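Local coordinates for membrane lipoprotein TpN32 (Treponema pallidum, PDB 1XS5) that binds L-methionine as a membrane-anchored periplasmic-type binding lipoprotein, and so probably serves in methionine uptake, at residues N55-H59 and V60-Q64; E207-A210 and R211-A214; K22-V25 and K26-H29; Q64-N67 and Q68-G72. All blocks are in the same frame, centred on the assembly; numbering follows the deposited sequence.

How the interactions relate
Four local contacts illustrate how helix ends are built in a periplasmic binding protein. Along the chain the order is interaction 3, 1, 4, 2. Interaction 1 joins strand 54-59 of the six-stranded mixed sheet to helix 60-70 beside the bound methionine; interaction 4 shares Gln64 with it and finishes the same helix, the two centres being about 11 Å apart. Interactions 3 and 2 close helix 14-26 and open helix 210-219. Their centres are about 13 Å apart, and they touch through Ala214 against Val25 and Gln28. Interactions 3 and 4 are the farthest apart, about 32 Å between centres. Of the four, interaction 1 alone touches the bound methionine.

Interaction 1: residues N55-H59 and V60-Q64; sequences NFFQH and VPHMQ. With MET (methionine), chain B.
Phe57 and His62 meet through CE2 and CE1, 3.8 Å apart, their rings set obliquely with planes at 77°, and the methyl carbon CE of the bound methionine touches both rings. Gln58 lays its CB over the centre of the Phe57 ring and sends an extended chain toward the helix; there OE1 accepts from His62 ND1 at 3.0 Å, nearly straight at 171° and in the plane of the imidazole, while NE2 turns back to Asn55 OD1, weakly, and to Asn44 of helix 40-49. The bond to His62 helps fix the rotation of its ring, which keeps one face under the ligand's CE, 3.6 Å above its centre. With chi1 at 45°, His59 CG stands between its own backbone N and carbonyl carbon, a placement that brings ND1 to His62 N at 3.2 Å as the N-cap bond. His59 O, meanwhile, takes Met63 N at 3.2 Å, opening the helical ladder. The far nitrogen of the imidazole, NE2, bonds Asn112, while the ligand sulfur SD lies over one face, 3.4 Å from NE2. A capped strand-to-helix junction thus supplies four residues of the methionine pocket, whose aromatic and imidazole end holds the thioether in this binding-protein fold.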
loop_
_atom_site.group_PDB
_atom_site.type_symbol
_atom_site.label_atom_id
_atom_site.label_comp_id
_atom_site.label_asym_id
_atom_site.label_seq_id
_atom_site.Cartn_x
_atom_site.Cartn_y
_atom_site.Cartn_z
ATOM N N ASN A 55 2.865 -2.081 13.340
ATOM C CA ASN A 55 1.872 -2.417 12.345
ATOM C C ASN A 55 2.555 -2.599 11.037
ATOM O O ASN A 55 3.715 -2.176 10.853
ATOM C CB ASN A 55 0.668 -1.439 12.243
ATOM C CG ASN A 55 1.009 -0.043 11.772
ATOM O OD1 ASN A 55 1.828 0.185 10.838
ATOM N ND2 ASN A 55 0.316 0.946 12.386
ATOM N N PHE A 56 1.869 -3.302 10.142
ATOM C CA PHE A 56 2.477 -3.574 8.842
ATOM C C PHE A 56 1.408 -3.494 7.754
ATOM O O PHE A 56 0.713 -4.474 7.450
ATOM C CB PHE A 56 3.154 -4.960 8.896
ATOM C CG PHE A 56 3.828 -5.380 7.582
ATOM C CD1 PHE A 56 4.588 -4.484 6.850
ATOM C CD2 PHE A 56 3.729 -6.662 7.126
ATOM C CE1 PHE A 56 5.234 -4.900 5.677
ATOM C CE2 PHE A 56 4.373 -7.061 5.976
ATOM C CZ PHE A 56 5.115 -6.175 5.267
ATOM N N PHE A 57 1.262 -2.309 7.157
ATOM C CA PHE A 57 0.241 -2.156 6.102
ATOM C C PHE A 57 0.413 -0.947 5.179
ATOM O O PHE A 57 -0.299 -0.849 4.199
ATOM C CB PHE A 57 -1.149 -1.987 6.731
ATOM C CG PHE A 57 -1.407 -0.578 7.242
ATOM C CD1 PHE A 57 -0.854 -0.138 8.444
ATOM C CD2 PHE A 57 -2.208 0.303 6.512
ATOM C CE1 PHE A 57 -1.109 1.167 8.924
ATOM C CE2 PHE A 57 -2.471 1.595 6.967
ATOM C CZ PHE A 57 -1.927 2.031 8.182
ATOM N N GLN A 58 1.376 -0.060 5.469
ATOM C CA GLN A 58 1.473 1.179 4.718
ATOM C C GLN A 58 2.873 1.486 4.207
ATOM O O GLN A 58 3.831 0.782 4.557
ATOM C CB GLN A 58 1.059 2.327 5.649
ATOM C CG GLN A 58 2.176 2.662 6.728
ATOM C CD GLN A 58 1.667 3.414 7.983
ATOM O OE1 GLN A 58 1.120 4.491 7.900
ATOM N NE2 GLN A 58 1.867 2.824 9.126
ATOM N N HIS A 59 2.964 2.560 3.415
ATOM C CA HIS A 59 4.270 3.022 2.936
ATOM C C HIS A 59 4.629 4.331 3.703
ATOM O O HIS A 59 3.799 4.866 4.450
ATOM C CB HIS A 59 4.250 3.218 1.406
ATOM C CG HIS A 59 3.041 3.924 0.882
ATOM N ND1 HIS A 59 2.697 5.208 1.239
ATOM C CD2 HIS A 59 2.129 3.539 -0.035
ATOM C CE1 HIS A 59 1.632 5.587 0.563
ATOM N NE2 HIS A 59 1.270 4.588 -0.222
ATOM N N VAL A 60 5.855 4.846 3.549
ATOM C CA VAL A 60 6.226 6.035 4.295
ATOM C C VAL A 60 5.393 7.315 4.047
ATOM O O VAL A 60 5.097 8.045 5.001
ATOM C CB VAL A 60 7.771 6.327 4.165
ATOM C CG1 VAL A 60 8.105 7.625 4.889
ATOM C CG2 VAL A 60 8.563 5.188 4.837
ATOM N N PRO A 61 5.033 7.623 2.774
ATOM C CA PRO A 61 4.226 8.823 2.542
ATOM C C PRO A 61 2.893 8.742 3.319
ATOM O O PRO A 61 2.400 9.736 3.816
ATOM C CB PRO A 61 4.010 8.816 1.017
ATOM C CG PRO A 61 5.326 8.300 0.504
ATOM C CD PRO A 61 5.612 7.125 1.496
ATOM N N HIS A 62 2.318 7.549 3.426
ATOM C CA HIS A 62 1.066 7.399 4.163
ATOM C C HIS A 62 1.283 7.667 5.664
ATOM O O HIS A 62 0.500 8.343 6.288
ATOM C CB HIS A 62 0.479 6.000 3.928
ATOM C CG HIS A 62 -0.841 5.797 4.603
ATOM N ND1 HIS A 62 -0.950 5.366 5.905
ATOM C CD2 HIS A 62 -2.099 6.042 4.178
ATOM C CE1 HIS A 62 -2.226 5.347 6.251
ATOM N NE2 HIS A 62 -2.943 5.761 5.221
ATOM N N MET A 63 2.348 7.112 6.213
ATOM C CA MET A 63 2.724 7.275 7.610
ATOM C C MET A 63 2.968 8.769 7.896
ATOM O O MET A 63 2.529 9.309 8.940
ATOM C CB MET A 63 4.015 6.485 7.870
ATOM C CG MET A 63 4.399 6.426 9.333
ATOM S SD MET A 63 6.064 5.797 9.575
ATOM C CE MET A 63 7.074 7.195 8.917
ATOM N N GLN A 64 3.675 9.430 6.971
ATOM C CA GLN A 64 3.943 10.870 7.118
ATOM C C GLN A 64 2.668 11.655 7.124
ATOM O O GLN A 64 2.496 12.553 7.951
ATOM C CB GLN A 64 4.896 11.369 6.013
ATOM C CG GLN A 64 6.291 10.797 6.245
ATOM C CD GLN A 64 7.273 11.051 5.113
ATOM O OE1 GLN A 64 6.877 11.229 3.953
ATOM N NE2 GLN A 64 8.579 11.036 5.441
HETATM N N MET B . -0.239 -1.961 0.453
HETATM C CA MET B . -0.565 -0.546 0.043
HETATM C C MET B . 0.221 -0.067 -1.196
HETATM O O MET B . -0.396 0.519 -2.120
HETATM C CB MET B . -0.278 0.427 1.207
HETATM C CG MET B . -0.861 1.802 0.952
HETATM S SD MET B . -0.525 3.008 2.256
HETATM C CE MET B . -1.811 2.476 3.464
HETATM O OXT MET B . 1.453 -0.280 -1.225
#

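Interaction 2: residues E207-A210 and R211-A214; sequences EADA and RVQA
Asp209 O accepts from Gln213 N at 3.0 Å, the first i to i+4 bond of helix 210-219, and Ala210 O follows with Ala214 N. The chain enters from the loop after strand 198-203 and adopts helical backbone angles at Ala210, leaving Asp209 as the N-cap of the helix. Asp209, whose chi1 of 179° sets CG opposite its own N, turns its carboxylate back over the first turn, where OD1 accepts from Arg211 N at 2.6 Å and from Val212 N at 3.2 Å. The first of these donors approaches nearly along the C-O axis, the second on the anti side and out of the carboxylate plane. The syn side of the same oxygen is used by Arg211 NE, so three N-H groups grip one atom. Arg211, bent at chi2 and chi3, folds its guanidinium against the carboxylate side-on, the two planes only 22° apart. This salt bridge pairs NE with OD1 at 2.9 Å and NH2 with OD2 at 3.0 Å. A further salt bridge from Arg211 NH1 to Glu3 ties the helix start to strand 3-9. A carboxylate at this end would probably also be favoured by the helix dipole. Val212 CG2 rests 3.6 Å from Asp209 CB, and the valine packs on Leu53 and on Val77 of strand 74-82. Gln213 reaches back to the loop: its NE2 donates to Glu207 O at 2.7 Å and 165°, with that oxygen close to the plane of the amide.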
loop_
_atom_site.group_PDB
_atom_site.type_symbol
_atom_site.label_atom_id
_atom_site.label_comp_id
_atom_site.label_asym_id
_atom_site.label_seq_id
_atom_site.Cartn_x
_atom_site.Cartn_y
_atom_site.Cartn_z
ATOM N N GLU A 207 12.017 1.818 18.115
ATOM C CA GLU A 207 12.770 1.271 16.962
ATOM C C GLU A 207 13.781 0.188 17.291
ATOM O O GLU A 207 13.970 -0.762 16.516
ATOM C CB GLU A 207 13.520 2.397 16.217
ATOM C CG GLU A 207 12.702 3.620 15.969
ATOM C CD GLU A 207 12.783 4.664 17.091
ATOM O OE1 GLU A 207 12.488 4.350 18.263
ATOM O OE2 GLU A 207 13.124 5.819 16.774
ATOM N N ALA A 208 14.441 0.342 18.440
ATOM C CA ALA A 208 15.450 -0.610 18.894
ATOM C C ALA A 208 14.895 -1.794 19.700
ATOM O O ALA A 208 15.642 -2.744 20.013
ATOM C CB ALA A 208 16.509 0.130 19.703
ATOM N N ASP A 209 13.602 -1.740 20.038
ATOM C CA ASP A 209 12.988 -2.829 20.781
ATOM C C ASP A 209 13.496 -4.092 20.101
ATOM O O ASP A 209 13.443 -4.223 18.882
ATOM C CB ASP A 209 11.464 -2.759 20.685
ATOM C CG ASP A 209 10.774 -3.896 21.436
ATOM O OD1 ASP A 209 10.918 -5.074 21.036
ATOM O OD2 ASP A 209 10.083 -3.605 22.430
ATOM N N ALA A 210 13.998 -5.020 20.893
ATOM C CA ALA A 210 14.561 -6.248 20.349
ATOM C C ALA A 210 13.549 -7.141 19.650
ATOM O O ALA A 210 13.909 -7.885 18.729
ATOM C CB ALA A 210 15.265 -7.033 21.468
ATOM N N ARG A 211 12.289 -7.089 20.088
ATOM C CA ARG A 211 11.257 -7.913 19.454
ATOM C C ARG A 211 10.924 -7.324 18.074
ATOM O O ARG A 211 10.697 -8.053 17.105
ATOM C CB ARG A 211 9.969 -7.936 20.303
ATOM C CG ARG A 211 9.991 -8.870 21.529
ATOM C CD ARG A 211 10.491 -8.170 22.760
ATOM N NE ARG A 211 9.838 -6.886 22.984
ATOM C CZ ARG A 211 8.797 -6.694 23.780
ATOM N NH1 ARG A 211 8.274 -7.709 24.450
ATOM N NH2 ARG A 211 8.276 -5.485 23.906
ATOM N N VAL A 212 10.874 -5.998 18.019
ATOM C CA VAL A 212 10.582 -5.281 16.769
ATOM C C VAL A 212 11.707 -5.632 15.798
ATOM O O VAL A 212 11.454 -6.056 14.665
ATOM C CB VAL A 212 10.539 -3.761 17.021
ATOM C CG1 VAL A 212 10.458 -2.971 15.714
ATOM C CG2 VAL A 212 9.339 -3.435 17.904
ATOM N N GLN A 213 12.959 -5.484 16.239
ATOM C CA GLN A 213 14.068 -5.815 15.343
ATOM C C GLN A 213 13.997 -7.259 14.852
ATOM O O GLN A 213 14.355 -7.522 13.712
ATOM C CB GLN A 213 15.440 -5.532 15.997
ATOM C CG GLN A 213 15.724 -4.056 16.107
ATOM C CD GLN A 213 15.774 -3.397 14.741
ATOM O OE1 GLN A 213 16.398 -3.943 13.818
ATOM N NE2 GLN A 213 15.122 -2.214 14.600
ATOM N N ALA A 214 13.526 -8.202 15.672
ATOM C CA ALA A 214 13.442 -9.604 15.213
ATOM C C ALA A 214 12.360 -9.821 14.164
ATOM O O ALA A 214 12.453 -10.683 13.251
ATOM C CB ALA A 214 13.192 -10.561 16.416
#

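Interaction 3: residues K22-V25 and K26-H29; sequences KEEV and KKQH
Glu24 and Lys27 lie side by side and point the same way, joined at their ends by a salt bridge in which Lys27 NZ donates to Glu24 OE1 at 2.9 Å. The lysine chain is extended beyond CG and runs past Glu24 O, whereas the glutamate bends at chi2 (-62°) to bring its carboxylate alongside. NZ comes in on the syn side of OE1, though 29° out of the carboxylate plane. The other oxygen, OE2, bridges to Arg223, so the glutamate is held between two cations; Glu23 reaches the same arginine. Lys26 departs in another direction, its NZ paired with Asp2. A water bridges Glu24 O and Gln28 OE1, donating to both, the latter at 3.1 Å. Val25, the buried residue here, packs on Ile30, Leu32 and Ala214. Its carbonyl oxygen receives Gln28 N at 2.9 Å, and His29 N returns to Lys26 O at 2.7 Å across a type I turn. His29, with positive phi, is the C-prime residue, and Ile30 N also returns to Val25 O: a Schellman motif ends helix 14-26 before strand 30-36.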
loop_
_atom_site.group_PDB
_atom_site.type_symbol
_atom_site.label_atom_id
_atom_site.label_comp_id
_atom_site.label_asym_id
_atom_site.label_seq_id
_atom_site.Cartn_x
_atom_site.Cartn_y
_atom_site.Cartn_z
ATOM N N LYS A 22 5.881 -14.926 12.241
ATOM C CA LYS A 22 5.409 -15.430 13.550
ATOM C C LYS A 22 6.133 -16.764 13.833
ATOM O O LYS A 22 6.664 -16.983 14.932
ATOM C CB LYS A 22 3.886 -15.620 13.511
ATOM C CG LYS A 22 3.219 -16.307 14.727
ATOM C CD LYS A 22 1.688 -16.349 14.477
ATOM C CE LYS A 22 0.932 -17.126 15.542
ATOM N NZ LYS A 22 1.278 -16.640 16.903
ATOM N N GLU A 23 6.153 -17.645 12.849
ATOM C CA GLU A 23 6.872 -18.907 13.042
ATOM C C GLU A 23 8.342 -18.679 13.349
ATOM O O GLU A 23 8.895 -19.288 14.254
ATOM C CB GLU A 23 6.784 -19.776 11.805
ATOM C CG GLU A 23 5.373 -20.150 11.429
ATOM C CD GLU A 23 5.372 -21.302 10.453
ATOM O OE1 GLU A 23 6.412 -21.450 9.775
ATOM O OE2 GLU A 23 4.358 -22.043 10.356
ATOM N N GLU A 24 8.971 -17.777 12.616
ATOM C CA GLU A 24 10.375 -17.529 12.813
ATOM C C GLU A 24 10.783 -16.939 14.144
ATOM O O GLU A 24 11.795 -17.358 14.719
ATOM C CB GLU A 24 10.913 -16.621 11.695
ATOM C CG GLU A 24 10.996 -17.275 10.351
ATOM C CD GLU A 24 11.951 -18.487 10.322
ATOM O OE1 GLU A 24 13.066 -18.433 10.927
ATOM O OE2 GLU A 24 11.568 -19.481 9.666
ATOM N N VAL A 25 10.033 -15.964 14.648
ATOM C CA VAL A 25 10.425 -15.356 15.905
ATOM C C VAL A 25 10.041 -16.224 17.111
ATOM O O VAL A 25 10.513 -15.998 18.249
ATOM C CB VAL A 25 9.867 -13.939 16.042
ATOM C CG1 VAL A 25 10.451 -13.047 14.897
ATOM C CG2 VAL A 25 8.320 -13.964 16.012
ATOM N N LYS A 26 9.218 -17.231 16.850
ATOM C CA LYS A 26 8.796 -18.156 17.905
ATOM C C LYS A 26 10.105 -18.827 18.381
ATOM O O LYS A 26 10.282 -19.154 19.581
ATOM C CB LYS A 26 7.817 -19.178 17.312
ATOM C CG LYS A 26 7.296 -20.256 18.269
ATOM C CD LYS A 26 6.717 -19.635 19.522
ATOM C CE LYS A 26 5.882 -20.666 20.303
ATOM N NZ LYS A 26 5.247 -20.028 21.491
ATOM N N LYS A 27 11.055 -18.952 17.453
ATOM C CA LYS A 27 12.339 -19.574 17.795
ATOM C C LYS A 27 13.117 -18.785 18.835
ATOM O O LYS A 27 13.986 -19.337 19.508
ATOM C CB LYS A 27 13.218 -19.747 16.553
ATOM C CG LYS A 27 12.647 -20.654 15.489
ATOM C CD LYS A 27 13.554 -20.556 14.272
ATOM C CE LYS A 27 13.042 -21.343 13.093
ATOM N NZ LYS A 27 13.924 -21.077 11.893
ATOM N N GLN A 28 12.830 -17.498 18.968
ATOM C CA GLN A 28 13.518 -16.688 19.952
ATOM C C GLN A 28 12.565 -16.497 21.108
ATOM O O GLN A 28 12.742 -15.590 21.931
ATOM C CB GLN A 28 13.893 -15.305 19.407
ATOM C CG GLN A 28 14.743 -15.291 18.161
ATOM C CD GLN A 28 14.895 -13.867 17.612
ATOM O OE1 GLN A 28 14.789 -13.635 16.401
ATOM N NE2 GLN A 28 15.128 -12.916 18.503
ATOM N N HIS A 29 11.541 -17.341 21.147
ATOM C CA HIS A 29 10.554 -17.277 22.206
ATOM C C HIS A 29 9.775 -15.973 22.203
ATOM O O HIS A 29 9.530 -15.390 23.249
ATOM C CB HIS A 29 11.227 -17.479 23.565
ATOM C CG HIS A 29 11.718 -18.876 23.780
ATOM N ND1 HIS A 29 10.865 -19.951 23.906
ATOM C CD2 HIS A 29 12.974 -19.383 23.829
ATOM C CE1 HIS A 29 11.574 -21.062 24.018
ATOM N NE2 HIS A 29 12.856 -20.743 23.972
HETATM O O HOH W 1 14.354 -16.269 14.764
#

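Interaction 4: residues Q64-N67 and Q68-G72; sequences QQFN and QEHNG
Gln65 and Glu69, one helical turn apart, run side by side, and the amide nitrogen NE2 donates to Glu69 OE1 at 2.8 Å and 166°. The oxygen lies near the amide plane, but NE2 approaches from above the carboxylate, whose plane is turned 83° from the amide. Gln65 reaches it by bending at chi2 (-69°), while Glu69 stays extended. Beneath them the helix is regular: Gln64 O accepts from Gln68 N, Gln65 O from Glu69 N and Phe66 O from His70 N. Gln64 O has a second donor, a water 2.9 Å away that in turn accepts from Gln68 NE2 at 3.3 Å. At the end of the helix Asn67 O takes Gly72 N at 3.0 Å, on a lone pair in the carbonyl plane, after Asn71 has adopted positive phi. Asn67 ND2 is satisfied beyond the turn, donating to Leu74 O. Between the side chains of Phe66 and His70 the contact is nonpolar: His70 CB sits over the phenyl face in a CH-pi contact 3.9 Å from the ring centroid, and the imidazole, slid aside, barely overlaps. Phe66 also packs on Asn44, Glu45 and Met48 of helix 40-49. With the carbonyls of Gln64 to Asn67 all accepting backbone N-H groups, the charge-assisted Gln65-Glu69 bond probably only adds to a turn that the backbone already holds.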
loop_
_atom_site.group_PDB
_atom_site.type_symbol
_atom_site.label_atom_id
_atom_site.label_comp_id
_atom_site.label_asym_id
_atom_site.label_seq_id
_atom_site.Cartn_x
_atom_site.Cartn_y
_atom_site.Cartn_z
ATOM N N GLN A 64 3.675 9.430 6.971
ATOM C CA GLN A 64 3.943 10.870 7.118
ATOM C C GLN A 64 2.668 11.655 7.124
ATOM O O GLN A 64 2.496 12.553 7.951
ATOM C CB GLN A 64 4.896 11.369 6.013
ATOM C CG GLN A 64 6.291 10.797 6.245
ATOM C CD GLN A 64 7.273 11.051 5.113
ATOM O OE1 GLN A 64 6.877 11.229 3.953
ATOM N NE2 GLN A 64 8.579 11.036 5.441
ATOM N N GLN A 65 1.752 11.318 6.220
ATOM C CA GLN A 65 0.470 11.989 6.186
ATOM C C GLN A 65 -0.200 11.816 7.554
ATOM O O GLN A 65 -0.727 12.784 8.124
ATOM C CB GLN A 65 -0.415 11.378 5.078
ATOM C CG GLN A 65 -1.674 12.174 4.663
ATOM C CD GLN A 65 -2.772 12.230 5.727
ATOM O OE1 GLN A 65 -3.059 11.232 6.420
ATOM N NE2 GLN A 65 -3.415 13.402 5.849
ATOM N N PHE A 66 -0.202 10.587 8.086
ATOM C CA PHE A 66 -0.847 10.374 9.392
ATOM C C PHE A 66 -0.179 11.207 10.489
ATOM O O PHE A 66 -0.876 11.813 11.311
ATOM C CB PHE A 66 -0.817 8.898 9.814
ATOM C CG PHE A 66 -1.262 8.665 11.240
ATOM C CD1 PHE A 66 -2.604 8.455 11.536
ATOM C CD2 PHE A 66 -0.321 8.663 12.293
ATOM C CE1 PHE A 66 -3.010 8.239 12.877
ATOM C CE2 PHE A 66 -0.713 8.451 13.624
ATOM C CZ PHE A 66 -2.063 8.241 13.916
ATOM N N ASN A 67 1.151 11.203 10.538
ATOM C CA ASN A 67 1.858 12.009 11.549
ATOM C C ASN A 67 1.452 13.494 11.488
ATOM O O ASN A 67 1.209 14.128 12.517
ATOM C CB ASN A 67 3.372 11.905 11.362
ATOM C CG ASN A 67 3.938 10.599 11.873
ATOM O OD1 ASN A 67 3.301 9.906 12.652
ATOM N ND2 ASN A 67 5.137 10.273 11.455
ATOM N N GLN A 68 1.357 14.053 10.278
ATOM C CA GLN A 68 0.972 15.443 10.139
ATOM C C GLN A 68 -0.473 15.730 10.526
ATOM O O GLN A 68 -0.762 16.715 11.225
ATOM C CB GLN A 68 1.182 15.914 8.697
ATOM C CG GLN A 68 2.633 16.153 8.346
ATOM C CD GLN A 68 2.802 16.818 6.975
ATOM O OE1 GLN A 68 2.037 17.718 6.617
ATOM N NE2 GLN A 68 3.809 16.383 6.213
ATOM N N GLU A 69 -1.392 14.882 10.068
ATOM C CA GLU A 69 -2.796 15.113 10.331
ATOM C C GLU A 69 -3.278 14.754 11.715
ATOM O O GLU A 69 -4.182 15.412 12.237
ATOM C CB GLU A 69 -3.655 14.379 9.297
ATOM C CG GLU A 69 -5.145 14.400 9.650
ATOM C CD GLU A 69 -6.069 14.072 8.480
ATOM O OE1 GLU A 69 -5.658 13.283 7.592
ATOM O OE2 GLU A 69 -7.216 14.601 8.471
ATOM N N HIS A 70 -2.685 13.717 12.314
ATOM C CA HIS A 70 -3.130 13.261 13.633
ATOM C C HIS A 70 -2.111 13.459 14.736
ATOM O O HIS A 70 -2.182 12.788 15.762
ATOM C CB HIS A 70 -3.512 11.781 13.567
ATOM C CG HIS A 70 -4.625 11.496 12.616
ATOM N ND1 HIS A 70 -5.949 11.534 12.992
ATOM C CD2 HIS A 70 -4.617 11.219 11.292
ATOM C CE1 HIS A 70 -6.713 11.291 11.940
ATOM N NE2 HIS A 70 -5.929 11.095 10.895
ATOM N N ASN A 71 -1.164 14.366 14.520
ATOM C CA ASN A 71 -0.140 14.647 15.525
ATOM C C ASN A 71 0.529 13.355 15.978
ATOM O O ASN A 71 0.742 13.113 17.170
ATOM C CB ASN A 71 -0.785 15.362 16.720
ATOM C CG ASN A 71 -1.640 16.569 16.295
ATOM O OD1 ASN A 71 -2.879 16.496 16.255
ATOM N ND2 ASN A 71 -0.976 17.681 15.964
ATOM N N GLY A 72 0.870 12.517 15.010
ATOM C CA GLY A 72 1.503 11.264 15.348
ATOM C C GLY A 72 3.008 11.353 15.431
ATOM O O GLY A 72 3.621 12.316 14.947
HETATM O O HOH W 2 4.974 14.083 8.232
#